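Side-chain contacts in COG0778: Nitroreductase (Streptococcus pneumoniae, PDB 2B67), which binds flavin mononucleotide and, as a nitroreductase-family oxidoreductase, probably uses reduced nicotinamide cofactor to reduce nitro compounds or other electron acceptors: residues A[67-70]-A[71-75]; A[6-9]-A[10-14]; A[51-54]-A[55-59]; A[128-131]-A[132-136]; A[84-87]-A[88-91]. All coordinates share one frame; numbering follows the deposited sequence. Where two conformers were deposited one is given.

In the fold
All five contacts are local, between side chains a few residues apart. Contact 4, on the long helix 124-148, is the fully buried one and lies nearest the centre of the chain; the other four are partly exposed. Contacts 2 and 4 each set an asparagine amide over an aromatic ring one helical turn back, whereas contact 1 sets a serine hydroxyl there. Contacts 1, 2 and 4 all reach flavin mononucleotide, through polar amides, an arginine and a leucine respectively. Contacts 3 and 5 are strand-to-helix connections, contact 3 resting mainly on a valine methyl, contact 5 on charged groups. Contact 1 packs against contact 3, and contact 4 against contact 5, while contacts 2, 3 and 4 adjoin the second subunit most extensively.

Contact 1 of 5, residues A[67-70]-A[71-75]; sequences SNFE and QVSSA
Gln71 lies back along the first turn of its helix, its CG 3.5 Å from Ser67 O and its amide beside that of Asn68. CG is anti to the carbonyl carbon (chi1 -69°) and the chain runs on extended, which carries Gln71 NE2 to 3.6 Å from Asn68 OD1. The two amide planes stand 77° apart. Each amide also has a partner outside the helix: Gln71 NE2 donates to flavin O2, and Asn68 OD1 takes a weak bond from flavin N3 while its ND2 is held by Gly158 O. Glu70, on the exposed side, bends at chi2 and brings its carboxylate carbon to the edge of the Phe69 ring. Glu70 O accepts from Ser74 N at 3.0 Å. Over one face of the Phe69 ring sits Ser73 OG, which donates to Phe69 O (2.9 Å) from above the carbonyl plane; Ser73 N reaches the same oxygen from the opposite face at 3.1 Å, so two bonds grip it. On the buried side Val72 packs against Leu60 and Ala61 of helix 57-61, Ile156 of strand 152-156 and Thr181 of strand 174-183, so that this face of helix 68-74 meets both helix 57-61 and the sheet.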
loop_
_atom_site.group_PDB
_atom_site.type_symbol
_atom_site.label_atom_id
_atom_site.label_comp_id
_atom_site.label_asym_id
_atom_site.label_seq_id
_atom_site.Cartn_x
_atom_site.Cartn_y
_atom_site.Cartn_z
ATOM N N SER A 67 -5.063 -22.331 -6.809
ATOM C CA SER A 67 -6.324 -22.197 -6.080
ATOM C C SER A 67 -6.967 -20.802 -6.220
ATOM O O SER A 67 -8.088 -20.579 -5.735
ATOM C CB SER A 67 -6.078 -22.499 -4.605
ATOM O OG SER A 67 -5.248 -21.482 -4.048
ATOM N N ASN A 68 -6.268 -19.880 -6.883
ATOM C CA ASN A 68 -6.834 -18.561 -7.215
ATOM C C ASN A 68 -7.957 -18.738 -8.205
ATOM O O ASN A 68 -8.886 -17.936 -8.232
ATOM C CB ASN A 68 -5.775 -17.580 -7.762
ATOM C CG ASN A 68 -4.740 -17.211 -6.719
ATOM O OD1 ASN A 68 -5.030 -17.250 -5.521
ATOM N ND2 ASN A 68 -3.535 -16.858 -7.151
ATOM N N PHE A 69 -7.872 -19.786 -9.041
ATOM C CA PHE A 69 -8.953 -20.084 -9.971
ATOM C C PHE A 69 -10.288 -20.233 -9.229
ATOM O O PHE A 69 -11.292 -19.632 -9.611
ATOM C CB PHE A 69 -8.678 -21.344 -10.826
ATOM C CG PHE A 69 -9.845 -21.724 -11.685
ATOM C CD1 PHE A 69 -10.113 -21.029 -12.860
ATOM C CD2 PHE A 69 -10.714 -22.761 -11.301
ATOM C CE1 PHE A 69 -11.211 -21.337 -13.636
ATOM C CE2 PHE A 69 -11.813 -23.080 -12.067
ATOM C CZ PHE A 69 -12.066 -22.373 -13.240
ATOM N N GLU A 70 -10.306 -21.036 -8.168
ATOM C CA GLU A 70 -11.554 -21.224 -7.427
ATOM C C GLU A 70 -11.995 -19.956 -6.687
ATOM O O GLU A 70 -13.190 -19.681 -6.569
ATOM C CB GLU A 70 -11.412 -22.371 -6.444
ATOM C CG GLU A 70 -11.633 -23.751 -7.096
ATOM C CD GLU A 70 -10.378 -24.355 -7.671
ATOM O OE1 GLU A 70 -9.284 -23.727 -7.604
ATOM O OE2 GLU A 70 -10.491 -25.477 -8.207
ATOM N N GLN A 71 -11.036 -19.189 -6.177
ATOM C CA GLN A 71 -11.367 -17.953 -5.451
ATOM C C GLN A 71 -12.063 -16.945 -6.356
ATOM O O GLN A 71 -13.124 -16.426 -6.015
ATOM C CB GLN A 71 -10.116 -17.348 -4.802
ATOM C CG GLN A 71 -9.566 -18.199 -3.642
ATOM C CD GLN A 71 -8.289 -17.621 -3.062
ATOM O OE1 GLN A 71 -8.247 -16.440 -2.688
ATOM N NE2 GLN A 71 -7.237 -18.449 -2.981
ATOM N N VAL A 72 -11.486 -16.691 -7.521
ATOM C CA VAL A 72 -12.081 -15.747 -8.432
ATOM C C VAL A 72 -13.419 -16.266 -9.020
ATOM O O VAL A 72 -14.353 -15.475 -9.237
ATOM C CB VAL A 72 -11.095 -15.292 -9.528
ATOM C CG1 VAL A 72 -11.744 -14.213 -10.420
ATOM C CG2 VAL A 72 -9.818 -14.737 -8.891
ATOM N N SER A 73 -13.525 -17.575 -9.258
ATOM C CA SER A 73 -14.792 -18.152 -9.794
ATOM C C SER A 73 -15.933 -18.024 -8.816
ATOM O O SER A 73 -17.060 -17.717 -9.238
ATOM C CB SER A 73 -14.654 -19.645 -10.121
ATOM O OG SER A 73 -13.766 -19.862 -11.185
ATOM N N SER A 74 -15.661 -18.264 -7.536
ATOM C CA SER A 74 -16.714 -18.243 -6.523
ATOM C C SER A 74 -17.074 -16.864 -6.021
ATOM O O SER A 74 -18.260 -16.580 -5.850
ATOM C CB SER A 74 -16.349 -19.115 -5.338
ATOM O OG SER A 74 -16.322 -20.465 -5.740
ATOM N N ALA A 75 -16.067 -16.014 -5.777
ATOM C CA ALA A 75 -16.316 -14.704 -5.172
ATOM C C ALA A 75 -17.413 -13.955 -5.935
ATOM O O ALA A 75 -17.371 -13.873 -7.151
ATOM C CB ALA A 75 -15.045 -13.877 -5.081
#

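Contact 2 of 5, residues A[6-9]-A[10-14]; sequences FLEL and NKKRH
Phe6 holds CG anti to its backbone N (chi1 -178°) and Asn10 turns its amide back with an unstaggered chi1 of -97°, and together these rotations bring ring and amide face to edge. Asn10 ND2 stands 3.1 Å above the Phe6 ring plane, displaced toward the rim and closest to CZ, with the amide plane 82° from the ring. The same ND2 makes a weak bond to Phe6 O at 3.4 Å, while Asn10 N gives that carbonyl its regular helical bond at 3.0 Å. The amide's other end is fixed by the second subunit, where Asn141 ND2 donates to Asn10 OD1. Elsewhere on the helix Leu7 CD1 lies against the bent aliphatic chain of Lys11, 3.9 Å from CE, while Leu7 also packs on Ile35 of the second subunit. Glu8 and Lys12 reach toward one another one turn apart, but Glu8 OE1 and Lys12 NZ remain 3.9 Å apart, a long salt bridge. Near Lys12 the backbone bonds are weak: Lys12 N is shared between Glu8 O and Leu9 O. Arg13 NH1 forms a salt bridge with the flavin phosphate and its NH2 donates to Leu38 O of the second subunit. The chemistry thus grades from a buried amide tied across the dimer interface to Asn141 of the second subunit, through a loose surface ion pair, to a charged site where Arg13 binds the phosphate, with Arg194 of the same flavin pocket close by.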
loop_
_atom_site.group_PDB
_atom_site.type_symbol
_atom_site.label_atom_id
_atom_site.label_comp_id
_atom_site.label_asym_id
_atom_site.label_seq_id
_atom_site.Cartn_x
_atom_site.Cartn_y
_atom_site.Cartn_z
ATOM N N PHE A 6 -8.881 0.979 15.739
ATOM C CA PHE A 6 -8.237 0.593 14.481
ATOM C C PHE A 6 -7.580 -0.790 14.601
ATOM O O PHE A 6 -7.610 -1.570 13.666
ATOM C CB PHE A 6 -7.261 1.678 13.996
ATOM C CG PHE A 6 -6.594 1.362 12.690
ATOM C CD1 PHE A 6 -7.340 1.262 11.515
ATOM C CD2 PHE A 6 -5.225 1.176 12.627
ATOM C CE1 PHE A 6 -6.716 0.978 10.309
ATOM C CE2 PHE A 6 -4.588 0.893 11.437
ATOM C CZ PHE A 6 -5.334 0.768 10.268
ATOM N N LEU A 7 -7.006 -1.086 15.766
ATOM C CA LEU A 7 -6.499 -2.413 16.062
ATOM C C LEU A 7 -7.608 -3.463 15.884
ATOM O O LEU A 7 -7.368 -4.549 15.334
ATOM C CB LEU A 7 -5.937 -2.465 17.492
ATOM C CG LEU A 7 -5.497 -3.818 18.060
ATOM C CD1 LEU A 7 -4.501 -4.577 17.151
ATOM C CD2 LEU A 7 -4.892 -3.612 19.459
ATOM N N GLU A 8 -8.812 -3.133 16.360
ATOM C CA GLU A 8 -9.975 -4.014 16.263
ATOM C C GLU A 8 -10.364 -4.280 14.791
ATOM O O GLU A 8 -10.660 -5.423 14.431
ATOM C CB GLU A 8 -11.153 -3.426 17.048
ATOM C CG GLU A 8 -12.264 -4.435 17.360
ATOM C CD GLU A 8 -13.637 -3.798 17.655
ATOM O OE1 GLU A 8 -14.650 -4.566 17.638
ATOM O OE2 GLU A 8 -13.707 -2.553 17.892
ATOM N N LEU A 9 -10.338 -3.231 13.947
ATOM C CA LEU A 9 -10.557 -3.395 12.502
ATOM C C LEU A 9 -9.552 -4.379 11.909
ATOM O O LEU A 9 -9.912 -5.293 11.176
ATOM C CB LEU A 9 -10.406 -2.050 11.781
ATOM C CG LEU A 9 -11.430 -1.610 10.728
ATOM C CD1 LEU A 9 -10.851 -0.605 9.739
ATOM C CD2 LEU A 9 -12.075 -2.772 10.008
ATOM N N ASN A 10 -8.282 -4.170 12.223
ATOM C CA ASN A 10 -7.195 -4.984 11.685
ATOM C C ASN A 10 -7.282 -6.438 12.086
ATOM O O ASN A 10 -7.002 -7.319 11.295
ATOM C CB ASN A 10 -5.842 -4.409 12.089
ATOM C CG ASN A 10 -5.246 -3.531 10.999
ATOM O OD1 ASN A 10 -4.574 -4.009 10.071
ATOM N ND2 ASN A 10 -5.517 -2.257 11.088
ATOM N N LYS A 11 -7.708 -6.683 13.320
ATOM C CA LYS A 11 -7.815 -8.051 13.817
ATOM C C LYS A 11 -8.960 -8.798 13.144
ATOM O O LYS A 11 -8.964 -10.021 13.104
ATOM C CB LYS A 11 -7.934 -8.084 15.342
ATOM C CG LYS A 11 -6.595 -8.039 16.082
ATOM C CD LYS A 11 -6.750 -8.679 17.472
ATOM C CE LYS A 11 -6.125 -7.852 18.593
ATOM N NZ LYS A 11 -7.109 -7.700 19.716
ATOM N N LYS A 12 -9.914 -8.072 12.576
ATOM C CA LYS A 12 -10.918 -8.779 11.806
ATOM C C LYS A 12 -10.724 -8.874 10.294
ATOM O O LYS A 12 -11.533 -9.512 9.641
ATOM C CB LYS A 12 -12.335 -8.362 12.181
ATOM C CG LYS A 12 -12.622 -6.933 12.094
ATOM C CD LYS A 12 -13.703 -6.621 13.152
ATOM C CE LYS A 12 -14.678 -5.603 12.619
ATOM N NZ LYS A 12 -15.190 -4.817 13.754
ATOM N N ARG A 13 -9.671 -8.264 9.747
ATOM C CA ARG A 13 -9.340 -8.462 8.338
ATOM C C ARG A 13 -8.602 -9.802 8.214
ATOM O O ARG A 13 -7.622 -10.033 8.896
ATOM C CB ARG A 13 -8.488 -7.315 7.783
ATOM C CG ARG A 13 -8.270 -7.402 6.266
ATOM C CD ARG A 13 -6.857 -7.090 5.822
ATOM N NE ARG A 13 -5.803 -7.613 6.700
ATOM C CZ ARG A 13 -5.199 -8.790 6.579
ATOM N NH1 ARG A 13 -5.533 -9.641 5.622
ATOM N NH2 ARG A 13 -4.232 -9.122 7.428
ATOM N N HIS A 14 -9.082 -10.685 7.352
ATOM C CA HIS A 14 -8.392 -11.942 7.096
ATOM C C HIS A 14 -8.313 -12.153 5.588
ATOM O O HIS A 14 -9.098 -11.573 4.838
ATOM C CB HIS A 14 -9.119 -13.118 7.788
ATOM C CG HIS A 14 -9.110 -13.031 9.291
ATOM N ND1 HIS A 14 -10.225 -12.689 10.033
ATOM C CD2 HIS A 14 -8.113 -13.237 10.191
ATOM C CE1 HIS A 14 -9.913 -12.678 11.319
ATOM N NE2 HIS A 14 -8.638 -13.008 11.443
#

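Contact 3 of 5, residues A[51-54]-A[55-59]; sequences VVVR and EKNAE
The Asn57 amide has Val53 CG1 close by, 3.8 Å from Asn57 CG, and turns the edge that carries OD1 and ND2 toward the backbone of Val53 and Arg54. This is a tight strand-to-helix connection: strand 48-53 ends at Val53, the chain turns through Arg54 and Glu55, and helix 57-61 starts after Lys56, which occupies the N-cap position. The rotation of the Asn57 amide is doubtful. As deposited, OD1 confronts the acceptor Val53 O at 3.0 Å, and ND2 is modelled too near the backbone of Arg54. Its chi1 of -57°, CG anti to the carbonyl carbon, leans the group back over the end of the strand.

The remaining side chains fan outward. Arg54 extends from CG to NE and delivers NH2 to Val24 O, while its aliphatic part packs on Pro26 and Val29 of helix 26-36. Glu55 bends at chi2 on the exposed side. Lys56 touches Val53 through CB and then leads away toward Glu169, with which it makes a weak, long ion pair.

Farther back, Val51 and Val52 pair in a parallel ladder with a strand of the second subunit, continuing the sheet across the dimer as is seen in the nitroreductase fold. At the turn itself the packing comes down to one methyl: Val53 CG1, anti to its backbone N, lies 3.5 Å from Asn57 N.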
loop_
_atom_site.group_PDB
_atom_site.type_symbol
_atom_site.label_atom_id
_atom_site.label_comp_id
_atom_site.label_asym_id
_atom_site.label_seq_id
_atom_site.Cartn_x
_atom_site.Cartn_y
_atom_site.Cartn_z
ATOM N N VAL A 51 -11.800 -1.782 -11.391
ATOM C CA VAL A 51 -12.706 -2.470 -12.290
ATOM C C VAL A 51 -13.520 -3.486 -11.479
ATOM O O VAL A 51 -12.989 -4.516 -11.055
ATOM C CB VAL A 51 -11.956 -3.108 -13.494
ATOM C CG1 VAL A 51 -12.956 -3.774 -14.417
ATOM C CG2 VAL A 51 -11.166 -2.023 -14.279
ATOM N N VAL A 52 -14.796 -3.156 -11.232
ATOM C CA VAL A 52 -15.683 -4.016 -10.462
ATOM C C VAL A 52 -16.304 -5.110 -11.345
ATOM O O VAL A 52 -17.161 -4.844 -12.202
ATOM C CB VAL A 52 -16.756 -3.186 -9.724
ATOM C CG1 VAL A 52 -17.682 -4.063 -8.949
ATOM C CG2 VAL A 52 -16.077 -2.163 -8.804
ATOM N N VAL A 53 -15.872 -6.334 -11.129
ATOM C CA VAL A 53 -16.269 -7.425 -12.010
ATOM C C VAL A 53 -17.412 -8.213 -11.391
ATOM O O VAL A 53 -17.242 -8.850 -10.336
ATOM C CB VAL A 53 -15.078 -8.330 -12.351
ATOM C CG1 VAL A 53 -15.487 -9.452 -13.321
ATOM C CG2 VAL A 53 -13.935 -7.451 -12.951
ATOM N N ARG A 54 -18.561 -8.154 -12.068
ATOM C CA ARG A 54 -19.771 -8.863 -11.665
ATOM C C ARG A 54 -20.268 -9.744 -12.807
ATOM O O ARG A 54 -21.003 -10.689 -12.575
ATOM C CB ARG A 54 -20.899 -7.885 -11.269
ATOM C CG ARG A 54 -20.738 -7.316 -9.895
ATOM C CD ARG A 54 -21.918 -6.368 -9.501
ATOM N NE ARG A 54 -21.623 -5.697 -8.224
ATOM C CZ ARG A 54 -21.867 -6.202 -7.003
ATOM N NH1 ARG A 54 -21.527 -5.482 -5.949
ATOM N NH2 ARG A 54 -22.435 -7.404 -6.821
ATOM N N GLU A 55 -19.885 -9.406 -14.030
ATOM C CA GLU A 55 -20.306 -10.155 -15.191
ATOM C C GLU A 55 -19.238 -11.069 -15.775
ATOM O O GLU A 55 -19.580 -12.169 -16.189
ATOM C CB GLU A 55 -20.876 -9.241 -16.282
ATOM C CG GLU A 55 -22.379 -9.376 -16.417
ATOM C CD GLU A 55 -23.122 -8.309 -15.654
ATOM O OE1 GLU A 55 -23.629 -8.605 -14.538
ATOM O OE2 GLU A 55 -23.186 -7.163 -16.181
ATOM N N LYS A 56 -17.978 -10.620 -15.809
ATOM C CA LYS A 56 -16.868 -11.355 -16.454
ATOM C C LYS A 56 -16.041 -12.257 -15.505
ATOM O O LYS A 56 -14.905 -12.624 -15.813
ATOM C CB LYS A 56 -15.942 -10.384 -17.236
ATOM C CG LYS A 56 -16.682 -9.647 -18.392
ATOM C CD LYS A 56 -15.734 -8.818 -19.251
ATOM C CE LYS A 56 -16.366 -8.487 -20.623
ATOM N NZ LYS A 56 -17.425 -7.405 -20.531
ATOM N N ASN A 57 -16.635 -12.631 -14.373
ATOM C CA ASN A 57 -15.923 -13.379 -13.350
ATOM C C ASN A 57 -15.369 -14.712 -13.817
ATOM O O ASN A 57 -14.256 -15.067 -13.451
ATOM C CB ASN A 57 -16.787 -13.609 -12.127
ATOM C CG ASN A 57 -17.299 -12.311 -11.539
ATOM O OD1 ASN A 57 -16.844 -11.866 -10.488
ATOM N ND2 ASN A 57 -18.232 -11.697 -12.228
ATOM N N ALA A 58 -16.150 -15.457 -14.587
ATOM C CA ALA A 58 -15.717 -16.793 -15.027
ATOM C C ALA A 58 -14.527 -16.705 -15.985
ATOM O O ALA A 58 -13.617 -17.518 -15.899
ATOM C CB ALA A 58 -16.875 -17.566 -15.679
ATOM N N GLU A 59 -14.606 -15.754 -16.921
ATOM C CA GLU A 59 -13.535 -15.404 -17.851
ATOM C C GLU A 59 -12.271 -15.021 -17.077
ATOM O O GLU A 59 -11.198 -15.607 -17.270
ATOM C CB GLU A 59 -13.961 -14.204 -18.714
ATOM C CG GLU A 59 -14.305 -14.489 -20.189
ATOM C CD GLU A 59 -13.819 -13.377 -21.141
ATOM O OE1 GLU A 59 -12.874 -13.628 -21.936
ATOM O OE2 GLU A 59 -14.368 -12.248 -21.086
#

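Contact 4 of 5, residues A[128-131]-A[132-136]; sequences SDYL and ALNAG
Hydrogen bonds dominate between Tyr130 and Asn134, one turn apart on helix 124-148. Tyr130 O accepts twice: Asn134 N comes along the helix at 3.0 Å, and Asn134 ND2 arrives at 2.7 Å from the opposite face of the carbonyl plane, lying 47° out of it with a bent N-H...O angle of 137°. The amide's oxygen is satisfied as well, since Asn134 OD1 accepts from Ala42 N. Both ends of the side chain are therefore fixed, and its rotation is set. The regular i to i+4 helical bonds continue on either side, with Leu133 N to Asp129 O at 2.8 Å and Ala135 N to Leu131 O at 2.9 Å.

The aromatic contact uses the same nitrogen. With its CG anti to the backbone N (chi1 -177°), Tyr130 swings its ring alongside the next turn, so that Asn134 ND2 lies 3.4 Å above one face, near CD2. Its hydroxyl bonds to His43 ND1 and to Ser45 OG, and Phe119 packs edge-to-face with the ring.

Apolar packing falls to the small and branched residues. Leu131 and Ala135 pack against strands 77-84 and 174-183, Leu131 also meeting Leu87 of the neighbouring helix. Ala132 meets its own counterpart in the second subunit, where Ser128 and Asp129 also exchange reciprocal hydrogen bonds.

Leu133 leads away from this turn to touch flavin mononucleotide. The arrangement belongs to the long central helix of the nitroreductase dimer, which packs on the sheet, meets its twin across the interface and lines a flavin pocket.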
loop_
_atom_site.group_PDB
_atom_site.type_symbol
_atom_site.label_atom_id
_atom_site.label_comp_id
_atom_site.label_asym_id
_atom_site.label_seq_id
_atom_site.Cartn_x
_atom_site.Cartn_y
_atom_site.Cartn_z
ATOM N N SER A 128 7.604 2.012 -12.698
ATOM C CA SER A 128 6.997 0.746 -12.335
ATOM C C SER A 128 6.821 0.600 -10.795
ATOM O O SER A 128 5.792 0.080 -10.330
ATOM C CB SER A 128 7.820 -0.437 -12.892
ATOM O OG SER A 128 7.105 -1.650 -12.709
ATOM N N ASP A 129 7.840 1.010 -10.044
ATOM C CA ASP A 129 7.825 1.057 -8.565
ATOM C C ASP A 129 6.805 2.029 -8.016
ATOM O O ASP A 129 6.140 1.751 -6.997
ATOM C CB ASP A 129 9.213 1.416 -7.986
ATOM C CG ASP A 129 10.255 0.267 -8.140
ATOM O OD1 ASP A 129 9.912 -0.828 -8.633
ATOM O OD2 ASP A 129 11.435 0.471 -7.771
ATOM N N TYR A 130 6.697 3.176 -8.682
ATOM C CA TYR A 130 5.769 4.256 -8.283
ATOM C C TYR A 130 4.324 3.737 -8.369
ATOM O O TYR A 130 3.539 3.855 -7.430
ATOM C CB TYR A 130 6.001 5.446 -9.209
ATOM C CG TYR A 130 5.226 6.699 -8.964
ATOM C CD1 TYR A 130 5.812 7.789 -8.306
ATOM C CD2 TYR A 130 3.930 6.835 -9.445
ATOM C CE1 TYR A 130 5.096 9.005 -8.121
ATOM C CE2 TYR A 130 3.193 8.023 -9.248
ATOM C CZ TYR A 130 3.787 9.117 -8.625
ATOM O OH TYR A 130 3.020 10.292 -8.446
ATOM N N LEU A 131 4.001 3.110 -9.485
ATOM C CA LEU A 131 2.650 2.587 -9.684
ATOM C C LEU A 131 2.362 1.460 -8.675
ATOM O O LEU A 131 1.285 1.391 -8.075
ATOM C CB LEU A 131 2.504 2.100 -11.116
ATOM C CG LEU A 131 2.584 3.149 -12.251
ATOM C CD1 LEU A 131 2.403 2.436 -13.601
ATOM C CD2 LEU A 131 1.566 4.273 -12.139
ATOM N N ALA A 132 3.348 0.579 -8.473
ATOM C CA ALA A 132 3.159 -0.557 -7.586
ATOM C C ALA A 132 2.950 -0.072 -6.137
ATOM O O ALA A 132 2.086 -0.587 -5.399
ATOM C CB ALA A 132 4.338 -1.550 -7.686
ATOM N N LEU A 133 3.740 0.921 -5.735
ATOM C CA LEU A 133 3.621 1.453 -4.398
ATOM C C LEU A 133 2.264 2.081 -4.164
ATOM O O LEU A 133 1.603 1.782 -3.164
ATOM C CB LEU A 133 4.756 2.433 -4.053
ATOM C CG LEU A 133 4.679 2.709 -2.532
ATOM C CD1 LEU A 133 6.024 2.524 -1.850
ATOM C CD2 LEU A 133 4.086 4.075 -2.317
ATOM N N ASN A 134 1.851 2.966 -5.067
ATOM C CA ASN A 134 0.558 3.645 -4.934
ATOM C C ASN A 134 -0.618 2.643 -4.973
ATOM O O ASN A 134 -1.631 2.851 -4.340
ATOM C CB ASN A 134 0.417 4.751 -6.008
ATOM C CG ASN A 134 1.322 5.970 -5.713
ATOM O OD1 ASN A 134 1.052 6.728 -4.782
ATOM N ND2 ASN A 134 2.440 6.106 -6.454
ATOM N N ALA A 135 -0.481 1.561 -5.730
ATOM C CA ALA A 135 -1.487 0.484 -5.722
ATOM C C ALA A 135 -1.568 -0.181 -4.338
ATOM O O ALA A 135 -2.666 -0.477 -3.877
ATOM C CB ALA A 135 -1.183 -0.569 -6.796
ATOM N N GLY A 136 -0.414 -0.416 -3.701
ATOM C CA GLY A 136 -0.358 -0.958 -2.345
ATOM C C GLY A 136 -1.068 -0.065 -1.339
ATOM O O GLY A 136 -1.894 -0.545 -0.527
#

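Contact 5 of 5, residues A[84-87]-A[88-91]; sequences DTDL and AKRA
Asp84 and Arg90 meet with their flat groups nearly perpendicular, carboxylate and guanidinium planes 86° apart. Arg90 comes side-on and spends both NE and NH2 on a single oxygen: Asp84 OD2 lies 3.0 Å from Arg90 NE and 3.1 Å from Arg90 NH2, close to the guanidinium plane. NE donates to the anti lone pair of Asp84 OD2, whereas NH2 approaches on that same side but 31° out of the carboxylate plane. The hook is made by the arginine chain, which leaves anti to its backbone N and then folds at chi2 and chi3. Arg173 adds a second salt bridge to OD2, so OD2 is shared between two arginines, which would probably favour the ionised carboxylate. The other oxygen, Asp84 OD1, accepts from Asp86 N at 3.1 Å, closing an Asx turn.

Asp86 then crosses the start of the helix. Its OD1 receives Lys89 N at 3.2 Å, met from well above the carboxylate plane, and a water linking OD1 with Ala88 N braces the cap. Asp86 OD2 lies along the Lys89 chain, 3.1 Å from CE, but Lys89 NZ stays 4.5 Å off, beyond a salt bridge. Leu87, buried, packs on Phe119 of helix 105-120.

Together these make a strand-to-helix junction: an Asx turn at the end of strand 77-84 passes directly into an N-cap aspartate that opens helix 87-98.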
loop_
_atom_site.group_PDB
_atom_site.type_symbol
_atom_site.label_atom_id
_atom_site.label_comp_id
_atom_site.label_asym_id
_atom_site.label_seq_id
_atom_site.Cartn_x
_atom_site.Cartn_y
_atom_site.Cartn_z
ATOM N N ASP A 84 -2.384 3.656 -13.743
ATOM C CA ASP A 84 -2.190 4.451 -14.946
ATOM C C ASP A 84 -0.738 4.532 -15.328
ATOM O O ASP A 84 0.033 5.246 -14.686
ATOM C CB ASP A 84 -2.712 5.882 -14.696
ATOM C CG ASP A 84 -3.087 6.622 -15.986
ATOM O OD1 ASP A 84 -2.526 6.296 -17.064
ATOM O OD2 ASP A 84 -3.926 7.557 -15.900
ATOM N N THR A 85 -0.359 3.846 -16.400
ATOM C CA THR A 85 1.017 3.875 -16.821
ATOM C C THR A 85 1.401 5.179 -17.525
ATOM O O THR A 85 2.583 5.418 -17.727
ATOM C CB THR A 85 1.381 2.701 -17.745
ATOM O OG1 THR A 85 0.657 2.850 -18.980
ATOM C CG2 THR A 85 1.021 1.334 -17.052
ATOM N N ASP A 86 0.408 5.996 -17.904
ATOM C CA ASP A 86 0.665 7.309 -18.502
ATOM C C ASP A 86 0.525 8.369 -17.409
ATOM O O ASP A 86 -0.544 8.988 -17.209
ATOM C CB ASP A 86 -0.290 7.605 -19.678
ATOM C CG ASP A 86 0.259 8.729 -20.622
ATOM O OD1 ASP A 86 1.054 9.580 -20.152
ATOM O OD2 ASP A 86 -0.081 8.746 -21.836
ATOM N N LEU A 87 1.617 8.556 -16.693
ATOM C CA LEU A 87 1.614 9.397 -15.524
ATOM C C LEU A 87 1.427 10.876 -15.888
ATOM O O LEU A 87 0.833 11.634 -15.111
ATOM C CB LEU A 87 2.892 9.147 -14.730
ATOM C CG LEU A 87 2.986 7.873 -13.859
ATOM C CD1 LEU A 87 4.358 7.846 -13.205
ATOM C CD2 LEU A 87 1.889 7.860 -12.763
ATOM N N ALA A 88 1.930 11.285 -17.060
ATOM C CA ALA A 88 1.662 12.635 -17.598
ATOM C C ALA A 88 0.167 12.823 -17.831
ATOM O O ALA A 88 -0.422 13.795 -17.387
ATOM C CB ALA A 88 2.454 12.886 -18.922
ATOM N N LYS A 89 -0.464 11.906 -18.537
ATOM C CA LYS A 89 -1.919 11.955 -18.689
ATOM C C LYS A 89 -2.700 11.909 -17.363
ATOM O O LYS A 89 -3.747 12.521 -17.265
ATOM C CB LYS A 89 -2.400 10.852 -19.599
ATOM C CG LYS A 89 -2.119 11.158 -21.096
ATOM C CD LYS A 89 -2.911 10.208 -21.969
ATOM C CE LYS A 89 -2.341 10.153 -23.391
ATOM N NZ LYS A 89 -2.947 11.223 -24.208
ATOM N N ARG A 90 -2.180 11.185 -16.365
ATOM C CA ARG A 90 -2.815 11.092 -15.038
ATOM C C ARG A 90 -2.780 12.449 -14.337
ATOM O O ARG A 90 -3.805 12.879 -13.787
ATOM C CB ARG A 90 -2.164 9.975 -14.193
ATOM C CG ARG A 90 -2.560 9.929 -12.683
ATOM C CD ARG A 90 -4.080 9.754 -12.408
ATOM N NE ARG A 90 -4.745 8.812 -13.300
ATOM C CZ ARG A 90 -5.896 8.159 -13.076
ATOM N NH1 ARG A 90 -6.577 8.247 -11.918
ATOM N NH2 ARG A 90 -6.360 7.374 -14.047
ATOM N N ALA A 91 -1.625 13.130 -14.357
ATOM C CA ALA A 91 -1.526 14.477 -13.781
ATOM C C ALA A 91 -2.498 15.421 -14.470
ATOM O O ALA A 91 -3.177 16.215 -13.812
ATOM C CB ALA A 91 -0.104 15.033 -13.891
HETATM O O HOH W 1 3.931 9.692 -18.612
#